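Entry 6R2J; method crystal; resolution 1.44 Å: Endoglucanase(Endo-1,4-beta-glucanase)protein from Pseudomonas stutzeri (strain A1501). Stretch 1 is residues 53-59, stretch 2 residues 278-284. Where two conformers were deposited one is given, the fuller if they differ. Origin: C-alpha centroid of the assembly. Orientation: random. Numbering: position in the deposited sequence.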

ATOM      1  N   ARG A  53     -10.423   8.862  -3.369  1.00 10.80           N
ATOM      2  CA  ARG A  53     -11.282   7.703  -3.208  0.59 10.87           C
ATOM      3  C   ARG A  53     -10.510   6.410  -2.977  1.00 10.54           C
ATOM      4  O   ARG A  53     -11.132   5.347  -2.832  1.00 11.07           O
ATOM      5  N   LEU A  54      -9.182   6.471  -2.934  1.00  9.98           N
ATOM      6  CA  LEU A  54      -8.326   5.310  -2.761  1.00 11.00           C
ATOM      7  C   LEU A  54      -7.575   5.414  -1.439  1.00  9.48           C
ATOM      8  O   LEU A  54      -6.979   6.455  -1.130  1.00 10.57           O
ATOM      9  N   ILE A  55      -7.600   4.328  -0.676  1.00  8.90           N
ATOM     10  CA  ILE A  55      -6.960   4.249   0.625  1.00  9.35           C
ATOM     11  C   ILE A  55      -6.206   2.924   0.710  1.00  8.24           C
ATOM     12  O   ILE A  55      -6.754   1.862   0.401  1.00  7.29           O
ATOM     13  N   ARG A  56      -4.949   2.994   1.135  1.00  8.45           N
ATOM     14  CA  ARG A  56      -4.178   1.822   1.518  1.00  8.80           C
ATOM     15  C   ARG A  56      -4.099   1.809   3.038  1.00  7.93           C
ATOM     16  O   ARG A  56      -3.718   2.812   3.654  1.00  6.91           O
ATOM     17  N   PHE A  57      -4.474   0.695   3.647  1.00  7.74           N
ATOM     18  CA  PHE A  57      -4.572   0.656   5.103  1.00  6.65           C
ATOM     19  C   PHE A  57      -3.711  -0.438   5.714  1.00  6.96           C
ATOM     20  O   PHE A  57      -4.117  -1.615   5.718  1.00  6.70           O
ATOM     21  N   PRO A  58      -2.535  -0.094   6.274  1.00  8.17           N
ATOM     22  CA  PRO A  58      -1.701  -1.111   6.942  1.00  9.26           C
ATOM     23  C   PRO A  58      -2.289  -1.623   8.266  1.00  7.46           C
ATOM     24  O   PRO A  58      -2.856  -0.871   9.071  1.00  7.33           O
ATOM     25  N   PHE A  59      -2.117  -2.927   8.483  1.00  7.46           N
ATOM     26  CA  PHE A  59      -2.373  -3.615   9.733  1.00  6.12           C
ATOM     27  C   PHE A  59      -1.267  -4.660   9.844  1.00  8.34           C
ATOM     28  O   PHE A  59      -0.514  -4.920   8.879  1.00  8.31           O
ATOM     29  N   VAL A 278      -1.122   4.691 -13.740  1.00  9.52           N
ATOM     30  CA  VAL A 278      -0.625   3.844 -12.652  1.00 10.12           C
ATOM     31  C   VAL A 278      -1.019   4.515 -11.330  1.00 10.82           C
ATOM     32  O   VAL A 278      -0.684   5.695 -11.130  1.00 10.50           O
ATOM     33  N   PRO A 279      -1.784   3.841 -10.472  1.00  9.96           N
ATOM     34  CA  PRO A 279      -2.187   4.445  -9.204  1.00  9.34           C
ATOM     35  C   PRO A 279      -1.044   4.430  -8.191  1.00 10.29           C
ATOM     36  O   PRO A 279       0.003   3.794  -8.375  1.00 10.39           O
ATOM     37  N   SER A 280      -1.262   5.175  -7.109  1.00  9.57           N
ATOM     38  CA  SER A 280      -0.243   5.395  -6.099  1.00  7.69           C
ATOM     39  C   SER A 280      -0.934   5.658  -4.776  1.00  8.08           C
ATOM     40  O   SER A 280      -2.115   5.994  -4.739  1.00 10.13           O
ATOM     41  N   ALA A 281      -0.181   5.540  -3.686  1.00  7.84           N
ATOM     42  CA  ALA A 281      -0.676   5.909  -2.367  1.00  5.55           C
ATOM     43  C   ALA A 281       0.422   6.667  -1.640  1.00  5.49           C
ATOM     44  O   ALA A 281       1.544   6.174  -1.495  1.00  6.97           O
ATOM     45  N   TYR A 282       0.094   7.896  -1.247  1.00  6.39           N
ATOM     46  CA  TYR A 282       0.994   8.739  -0.491  1.00  6.57           C
ATOM     47  C   TYR A 282       1.185   8.188   0.910  1.00  7.19           C
ATOM     48  O   TYR A 282       0.231   7.744   1.536  1.00  8.26           O
ATOM     49  N   TRP A 283       2.413   8.295   1.432  1.00  7.36           N
ATOM     50  CA  TRP A 283       2.737   7.937   2.812  1.00  7.86           C
ATOM     51  C   TRP A 283       3.060   9.190   3.624  1.00  7.77           C
ATOM     52  O   TRP A 283       4.141   9.768   3.442  1.00  8.20           O
ATOM     53  N   ALA A 284       2.172   9.606   4.542  1.00  8.19           N
ATOM     54  CA  ALA A 284       0.922   8.931   4.887  1.00  7.72           C
ATOM     55  C   ALA A 284       0.033   9.970   5.519  1.00  7.06           C
ATOM     56  O   ALA A 284       0.557  10.978   5.974  1.00  7.27           O
TER

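No hydrogen bond crosses between the two segments; side chains make most of the contact, though L54 also meets a backbone carbonyl. Even the nearest CA atoms, those of R56 and A281, lie 6.6 Å apart. Along the strand that begins at L54, alternate residues L54, R56 and P58 point toward the second stretch, while I55 points away and F57 is out of reach.

L54, with chi1 t and chi2 p, makes the first contact. Its CD2 lies 4.2 Å from CB of P279, an apolar pairing of a flexible branched chain with a rigid ring, and 3.6 Å from the backbone O of S280. The S280 side chain (chi1 p) points away.

R56 comes next, its first three chi angles all t. CB of R56 sits 4.1 Å from CB of A281, whose side chain is a single methyl, so the two chains meet CB to CB here. The extended chain then carries the guanidinium to W283, where NH1 of R56 approaches CZ3 of the indole at 4.1 Å. The guanidinium presents its edge, and its nitrogens are hydrogen-bonded elsewhere.

P58, its ring puckered C-gamma exo, completes the row: its CG lies 4.0 Å from CZ3 of W283, at the indole's edge, an apolar contact suiting a compact hydrocarbon ring. The CA-to-CB bond of W283 points sideways, but with chi1 t and chi2 −89° the side chain's end comes nearer.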

ATOM      1  CB  ARG A  53     -12.142   7.546  -4.458  0.59 12.01           C
ATOM      2  CG  ARG A  53     -13.229   8.556  -4.576  0.59 14.82           C
ATOM      3  CD  ARG A  53     -14.255   8.087  -5.607  0.59 17.19           C
ATOM      4  NE  ARG A  53     -15.257   9.117  -5.807  0.59 18.23           N
ATOM      5  CZ  ARG A  53     -16.487   9.047  -5.332  0.59 17.68           C
ATOM      6  NH1 ARG A  53     -16.882   7.964  -4.654  0.59 16.10           N
ATOM      7  NH2 ARG A  53     -17.320  10.055  -5.549  0.59 19.62           N
ATOM      8  CB  LEU A  54      -7.349   5.217  -3.942  1.00 10.55           C
ATOM      9  CG  LEU A  54      -6.349   4.065  -4.024  1.00 10.84           C
ATOM     10  CD1 LEU A  54      -7.137   2.786  -4.292  1.00  9.10           C
ATOM     11  CD2 LEU A  54      -5.260   4.297  -5.052  1.00 10.72           C
ATOM     12  CB  ILE A  55      -7.993   4.325   1.764  1.00 10.03           C
ATOM     13  CG1 ILE A  55      -8.811   5.614   1.649  1.00 12.36           C
ATOM     14  CG2 ILE A  55      -7.302   4.192   3.126  1.00 10.01           C
ATOM     15  CD1 ILE A  55      -8.074   6.847   2.088  1.00 15.22           C
ATOM     16  CB  ARG A  56      -2.774   1.824   0.902  1.00  9.34           C
ATOM     17  CG  ARG A  56      -1.908   0.606   1.379  1.00  8.92           C
ATOM     18  CD  ARG A  56      -0.674   0.577   0.542  1.00  8.15           C
ATOM     19  NE  ARG A  56       0.300  -0.494   0.760  1.00  7.39           N
ATOM     20  CZ  ARG A  56       1.409  -0.388   1.480  1.00  6.67           C
ATOM     21  NH1 ARG A  56       1.689   0.728   2.142  1.00  6.90           N
ATOM     22  NH2 ARG A  56       2.260  -1.402   1.507  1.00  6.05           N
ATOM     23  CB  PHE A  57      -6.022   0.496   5.546  1.00  5.07           C
ATOM     24  CG  PHE A  57      -6.194   0.676   7.018  1.00  4.37           C
ATOM     25  CD1 PHE A  57      -6.146   1.949   7.566  1.00  5.82           C
ATOM     26  CD2 PHE A  57      -6.329  -0.406   7.862  1.00  6.04           C
ATOM     27  CE1 PHE A  57      -6.280   2.167   8.937  1.00  7.09           C
ATOM     28  CE2 PHE A  57      -6.427  -0.198   9.253  1.00  8.10           C
ATOM     29  CZ  PHE A  57      -6.425   1.088   9.777  1.00  8.05           C
ATOM     30  CB  PRO A  58      -0.355  -0.394   7.165  1.00  9.78           C
ATOM     31  CG  PRO A  58      -0.370   0.798   6.216  1.00  8.67           C
ATOM     32  CD  PRO A  58      -1.824   1.198   6.097  1.00  7.84           C
ATOM     33  CB  PHE A  59      -3.796  -4.164   9.720  1.00  5.23           C
ATOM     34  CG  PHE A  59      -3.954  -5.341   8.822  1.00  6.28           C
ATOM     35  CD1 PHE A  59      -4.129  -5.163   7.466  1.00  6.25           C
ATOM     36  CD2 PHE A  59      -3.831  -6.639   9.327  1.00  6.70           C
ATOM     37  CE1 PHE A  59      -4.240  -6.257   6.623  1.00  7.14           C
ATOM     38  CE2 PHE A  59      -3.918  -7.730   8.510  1.00  6.92           C
ATOM     39  CZ  PHE A  59      -4.148  -7.551   7.155  1.00  7.97           C
ATOM     40  CB  VAL A 278       0.895   3.626 -12.730  1.00 11.22           C
ATOM     41  CG1 VAL A 278       1.413   3.115 -11.418  1.00 13.14           C
ATOM     42  CG2 VAL A 278       1.217   2.675 -13.888  1.00  9.23           C
ATOM     43  CB  PRO A 279      -3.374   3.585  -8.764  1.00  9.27           C
ATOM     44  CG  PRO A 279      -3.120   2.210  -9.392  1.00  9.33           C
ATOM     45  CD  PRO A 279      -2.366   2.494 -10.688  1.00  9.57           C
ATOM     46  CB  SER A 280       0.595   6.633  -6.434  1.00  8.07           C
ATOM     47  OG  SER A 280      -0.141   7.840  -6.223  1.00  6.85           O
ATOM     48  CB  ALA A 281      -1.145   4.677  -1.575  1.00  6.66           C
ATOM     49  CB  TYR A 282       0.392  10.149  -0.383  1.00  8.09           C
ATOM     50  CG  TYR A 282       1.359  11.102   0.259  1.00  8.30           C
ATOM     51  CD1 TYR A 282       2.285  11.745  -0.504  1.00  8.07           C
ATOM     52  CD2 TYR A 282       1.385  11.303   1.625  1.00  8.31           C
ATOM     53  CE1 TYR A 282       3.177  12.580   0.042  1.00  7.69           C
ATOM     54  CE2 TYR A 282       2.301  12.104   2.185  1.00  7.46           C
ATOM     55  CZ  TYR A 282       3.204  12.746   1.378  1.00  7.58           C
ATOM     56  OH  TYR A 282       4.168  13.550   1.898  1.00  9.33           O
ATOM     57  CB  TRP A 283       3.964   7.028   2.814  1.00  9.62           C
ATOM     58  CG  TRP A 283       4.239   6.530   4.231  1.00  9.83           C
ATOM     59  CD1 TRP A 283       5.016   7.129   5.208  1.00  9.75           C
ATOM     60  CD2 TRP A 283       3.695   5.347   4.828  1.00  9.31           C
ATOM     61  NE1 TRP A 283       4.967   6.383   6.367  1.00  8.97           N
ATOM     62  CE2 TRP A 283       4.166   5.289   6.158  1.00  9.70           C
ATOM     63  CE3 TRP A 283       2.845   4.339   4.368  1.00  8.41           C
ATOM     64  CZ2 TRP A 283       3.813   4.246   7.016  1.00 10.29           C
ATOM     65  CZ3 TRP A 283       2.539   3.319   5.192  1.00  8.48           C
ATOM     66  CH2 TRP A 283       2.991   3.283   6.508  1.00  9.55           C
ATOM     67  CB  ALA A 284       1.169   7.811   5.877  1.00  8.02           C
TER